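Local coordinates for uncharacterized protein (PDB 4LMI), which is of unknown function but belongs to the SnoaL-like branch of the NTF2 clan and may be a ketosteroid isomerase-like protein, at residues F18-N22 with G23-E27; E117-P120 with G121-H124. All blocks are in the same frame, centred on the assembly; numbering follows the deposited sequence.

From the N terminus, helix 6-22 runs into interaction 1, where residues 18-22 and 23-27 form one unbroken stretch that ends this helix and turns directly into helix 26-31. The chain then builds the six-stranded sheet and helix 51-59 before leaving strand 104-111 for a long loop, in which interaction 2 pairs 117-120 with 121-124. The two contacts therefore stand in series, neither nested nor crossed. They lie on opposite sides of the chain's centre; the centres of interaction 1 and interaction 2 are about 40 Å apart. Interaction 1 joins two helices beside the sheet; interaction 2 shapes an extended tail that reaches the second subunit.

Interaction 1 (F18-N22 with G23-E27)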
loop_
_atom_site.group_PDB
_atom_site.type_symbol
_atom_site.label_atom_id
_atom_site.label_comp_id
_atom_site.label_asym_id
_atom_site.label_seq_id
_atom_site.Cartn_x
_atom_site.Cartn_y
_atom_site.Cartn_z
ATOM N N PHE B 18 -8.429 11.908 -4.665
ATOM C CA PHE B 18 -9.080 11.567 -3.403
ATOM C C PHE B 18 -10.066 12.620 -2.897
ATOM O O PHE B 18 -11.107 12.260 -2.338
ATOM C CB PHE B 18 -8.062 11.122 -2.351
ATOM C CG PHE B 18 -7.515 9.756 -2.627
ATOM C CD1 PHE B 18 -8.220 8.616 -2.235
ATOM C CD2 PHE B 18 -6.336 9.597 -3.344
ATOM C CE1 PHE B 18 -7.737 7.352 -2.523
ATOM C CE2 PHE B 18 -5.854 8.329 -3.638
ATOM C CZ PHE B 18 -6.554 7.210 -3.228
ATOM N N ASP B 19 -9.751 13.898 -3.107
ATOM C CA ASP B 19 -10.654 14.986 -2.714
ATOM C C ASP B 19 -11.972 14.958 -3.498
ATOM O O ASP B 19 -13.050 15.081 -2.909
ATOM C CB ASP B 19 -9.965 16.352 -2.833
ATOM C CG ASP B 19 -8.917 16.580 -1.748
ATOM O OD1 ASP B 19 -8.869 15.800 -0.774
ATOM O OD2 ASP B 19 -8.140 17.549 -1.864
ATOM N N THR B 20 -11.886 14.773 -4.816
ATOM C CA THR B 20 -13.087 14.708 -5.664
ATOM C C THR B 20 -13.864 13.408 -5.468
ATOM O O THR B 20 -15.095 13.406 -5.519
ATOM C CB THR B 20 -12.788 14.922 -7.162
ATOM O OG1 THR B 20 -11.867 13.924 -7.620
ATOM C CG2 THR B 20 -12.227 16.341 -7.406
ATOM N N LEU B 21 -13.148 12.310 -5.238
ATOM C CA LEU B 21 -13.804 11.035 -4.927
ATOM C C LEU B 21 -14.578 11.124 -3.614
ATOM O O LEU B 21 -15.766 10.799 -3.562
ATOM C CB LEU B 21 -12.793 9.887 -4.873
ATOM C CG LEU B 21 -13.369 8.490 -4.583
ATOM C CD1 LEU B 21 -14.465 8.111 -5.574
ATOM C CD2 LEU B 21 -12.260 7.448 -4.571
ATOM N N ASN B 22 -13.912 11.573 -2.554
ATOM C CA ASN B 22 -14.577 11.673 -1.260
ATOM C C ASN B 22 -15.744 12.658 -1.295
ATOM O O ASN B 22 -16.758 12.459 -0.631
ATOM C CB ASN B 22 -13.594 12.051 -0.157
ATOM C CG ASN B 22 -14.204 11.927 1.219
ATOM O OD1 ASN B 22 -14.725 10.871 1.589
ATOM N ND2 ASN B 22 -14.156 13.011 1.983
ATOM N N GLY B 23 -15.593 13.709 -2.096
ATOM C CA GLY B 23 -16.638 14.705 -2.264
ATOM C C GLY B 23 -17.725 14.295 -3.234
ATOM O O GLY B 23 -18.677 15.041 -3.427
ATOM N N ARG B 24 -17.595 13.111 -3.842
ATOM C CA ARG B 24 -18.532 12.648 -4.880
ATOM C C ARG B 24 -18.731 13.733 -5.941
ATOM O O ARG B 24 -19.844 13.956 -6.426
ATOM C CB ARG B 24 -19.892 12.229 -4.279
ATOM C CG ARG B 24 -19.894 10.926 -3.496
ATOM C CD ARG B 24 -19.547 11.149 -2.037
ATOM N NE ARG B 24 -19.957 10.024 -1.198
ATOM C CZ ARG B 24 -19.423 9.729 -0.015
ATOM N NH1 ARG B 24 -18.436 10.466 0.489
ATOM N NH2 ARG B 24 -19.873 8.683 0.665
ATOM N N ALA B 25 -17.639 14.413 -6.280
ATOM C CA ALA B 25 -17.670 15.506 -7.243
ATOM C C ALA B 25 -17.430 14.905 -8.620
ATOM O O ALA B 25 -16.318 14.949 -9.150
ATOM C CB ALA B 25 -16.612 16.544 -6.894
ATOM N N TRP B 26 -18.486 14.328 -9.190
ATOM C CA TRP B 26 -18.331 13.392 -10.310
ATOM C C TRP B 26 -17.781 13.975 -11.571
ATOM O O TRP B 26 -16.985 13.321 -12.246
ATOM C CB TRP B 26 -19.623 12.625 -10.580
ATOM C CG TRP B 26 -20.063 11.788 -9.400
ATOM C CD1 TRP B 26 -21.306 11.790 -8.773
ATOM C CD2 TRP B 26 -19.258 10.809 -8.647
ATOM N NE1 TRP B 26 -21.327 10.904 -7.727
ATOM C CE2 TRP B 26 -20.134 10.283 -7.597
ATOM C CE3 TRP B 26 -17.952 10.332 -8.740
ATOM C CZ2 TRP B 26 -19.704 9.322 -6.694
ATOM C CZ3 TRP B 26 -17.528 9.367 -7.816
ATOM C CH2 TRP B 26 -18.386 8.876 -6.819
ATOM N N GLU B 27 -18.190 15.197 -11.914
ATOM C CA GLU B 27 -17.658 15.840 -13.117
ATOM C C GLU B 27 -16.151 16.085 -12.988
ATOM O O GLU B 27 -15.391 15.790 -13.908
ATOM C CB GLU B 27 -18.398 17.140 -13.440
ATOM C CG GLU B 27 -18.083 17.681 -14.832
ATOM C CD GLU B 27 -18.709 19.034 -15.114
ATOM O OE1 GLU B 27 -19.295 19.640 -14.189
ATOM O OE2 GLU B 27 -18.611 19.499 -16.270
#
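G23 N closes the last regular turn of helix 6-22 by donating to D19 O at 3.0 Å, the first of three successive carbonyls gripped here in a worked example of how a helix is stopped and the chain turned at once into the next. A25 N then reaches back to T20 O at 2.8 Å, in the carbonyl plane and nearly straight (163° at the hydrogen), while R24 N meets L21 O at 3.0 Å from well above the carbonyl plane. R24 itself takes a positive phi, which swings the chain out of the helix. The close-packed side lies where A25 CB rests 3.7 Å from T20 O and L21 CD1 meets W26 CZ3 at 4.0 Å, approaching the indole obliquely. With CG anti to its backbone N (chi1 -179°), L21 extends its branch toward that ring, and helix 51-59 adds N58 to both side chains. The polar side belongs to R24. Its chain bends at chi2 (88°) and doubles back, bringing R24 NH1 to donate to N22 O at 2.8 Å with the acceptor in the guanidinium plane; NH2 bonds W65 O, and the W65 ring adds a cation-pi contact. N22 turns its amide elsewhere, to Q66 and to L67 N of strand 65-75. A leucine in place of R24 would probably leave N22 O without its side-chain donor and remove the polar tie to W65. On the loose side, D19 and G23 face solvent. Positive phi at R24, with paired bonds returning to the last turn, defines a Schellman motif, followed here by A25 as N-cap of helix 26-31, at the junction of two helices in this SnoaL-like domain.

Interaction 2 (E117-P120 with G121-H124); sequences EPPP and GREH
Three consecutive prolines, P118 to P120, hold the backbone extended until G121, at phi 115°, bends it so that R122 and E123 turn back on the prolines. A CB at G121 would collide with P120 O, so these backbone angles call for glycine. The R122 side chain turns back and crosses P119 at a slant: CG sits between the backbone N and the carbonyl carbon (chi1 71°), and a bend at chi2 carries the guanidinium over P119. R122 NH1 comes within 3.4 Å of P119 CG, and P119 CD lies over one guanidinium face. P118 CB meets R122 NH2 obliquely at 3.8 Å. Both ends of this group have charged partners beyond the loop: NH2 forms a salt bridge with E46 of the second subunit, and NH1 another with the sulfonate of a bound EPE buffer molecule. L41 of the second subunit also packs on R122. Nearer the bend, E123 folds over the turn, its chain bent at chi2, and E123 OE2 accepts the G121 N-H (N to OE2 3.1 Å) from above the carboxylate plane; OE1 adds only a weak second bond. The same E123 OE2 lies 3.4 Å from P120 CA. One water closes the inner side of the bend, donating to P119 O at 2.9 Å and accepting from R122 N at 3.0 Å, so it joins the two limbs where the backbone makes no direct link. Such a feature is a proline-rich, irregular turn in a long loop, centred on a glycine of positive phi, which delivers an arginine to the second subunit across the dimer interface.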
loop_
_atom_site.group_PDB
_atom_site.type_symbol
_atom_site.label_atom_id
_atom_site.label_comp_id
_atom_site.label_asym_id
_atom_site.label_seq_id
_atom_site.Cartn_x
_atom_site.Cartn_y
_atom_site.Cartn_z
ATOM N N GLU B 117 -6.667 -11.851 12.972
ATOM C CA GLU B 117 -5.948 -12.360 14.136
ATOM C C GLU B 117 -4.543 -12.809 13.753
ATOM O O GLU B 117 -4.374 -13.579 12.806
ATOM C CB GLU B 117 -6.715 -13.504 14.807
ATOM C CG GLU B 117 -7.781 -13.041 15.789
ATOM C CD GLU B 117 -7.219 -12.191 16.918
ATOM O OE1 GLU B 117 -6.191 -12.580 17.518
ATOM O OE2 GLU B 117 -7.809 -11.131 17.209
ATOM N N PRO B 118 -3.525 -12.322 14.482
ATOM C CA PRO B 118 -2.147 -12.699 14.169
ATOM C C PRO B 118 -1.895 -14.186 14.427
ATOM O O PRO B 118 -2.451 -14.743 15.377
ATOM C CB PRO B 118 -1.323 -11.844 15.134
ATOM C CG PRO B 118 -2.251 -11.513 16.256
ATOM C CD PRO B 118 -3.601 -11.384 15.619
ATOM N N PRO B 119 -1.085 -14.837 13.571
ATOM C CA PRO B 119 -0.671 -16.215 13.856
ATOM C C PRO B 119 0.153 -16.293 15.146
ATOM O O PRO B 119 0.850 -15.333 15.482
ATOM C CB PRO B 119 0.193 -16.589 12.643
ATOM C CG PRO B 119 0.546 -15.295 11.985
ATOM C CD PRO B 119 -0.607 -14.377 12.256
ATOM N N PRO B 120 0.068 -17.425 15.875
ATOM C CA PRO B 120 0.837 -17.595 17.115
ATOM C C PRO B 120 2.350 -17.688 16.876
ATOM O O PRO B 120 2.784 -17.918 15.745
ATOM C CB PRO B 120 0.306 -18.920 17.676
ATOM C CG PRO B 120 -0.210 -19.654 16.486
ATOM C CD PRO B 120 -0.787 -18.594 15.597
ATOM N N GLY B 121 3.139 -17.489 17.932
ATOM C CA GLY B 121 4.583 -17.713 17.864
ATOM C C GLY B 121 5.480 -16.501 18.045
ATOM O O GLY B 121 6.701 -16.643 18.142
ATOM N N ARG B 122 4.886 -15.310 18.092
ATOM C CA ARG B 122 5.657 -14.073 18.258
ATOM C C ARG B 122 5.147 -13.206 19.410
ATOM O O ARG B 122 5.514 -12.032 19.521
ATOM C CB ARG B 122 5.685 -13.275 16.951
ATOM C CG ARG B 122 4.357 -12.637 16.575
ATOM C CD ARG B 122 4.046 -12.955 15.137
ATOM N NE ARG B 122 2.995 -12.127 14.558
ATOM C CZ ARG B 122 2.601 -12.235 13.295
ATOM N NH1 ARG B 122 3.176 -13.136 12.506
ATOM N NH2 ARG B 122 1.643 -11.450 12.816
ATOM N N GLU B 123 4.314 -13.796 20.265
ATOM C CA GLU B 123 3.779 -13.119 21.447
ATOM C C GLU B 123 4.876 -12.451 22.276
ATOM O O GLU B 123 4.669 -11.373 22.833
ATOM C CB GLU B 123 2.993 -14.100 22.323
ATOM C CG GLU B 123 1.831 -14.800 21.625
ATOM C CD GLU B 123 2.240 -16.064 20.880
ATOM O OE1 GLU B 123 3.447 -16.397 20.846
ATOM O OE2 GLU B 123 1.343 -16.733 20.324
ATOM N N HIS B 124 6.044 -13.091 22.338
ATOM C CA HIS B 124 7.178 -12.594 23.127
ATOM C C HIS B 124 7.877 -11.407 22.511
ATOM O O HIS B 124 8.670 -10.730 23.173
ATOM C CB HIS B 124 8.170 -13.728 23.425
ATOM C CG HIS B 124 8.904 -14.247 22.205
ATOM N ND1 HIS B 124 8.334 -15.088 21.319
ATOM C CD2 HIS B 124 10.208 -14.027 21.758
ATOM C CE1 HIS B 124 9.223 -15.386 20.348
ATOM N NE2 HIS B 124 10.370 -14.736 20.618
HETATM O O HOH W 1 2.008 -14.500 17.994
#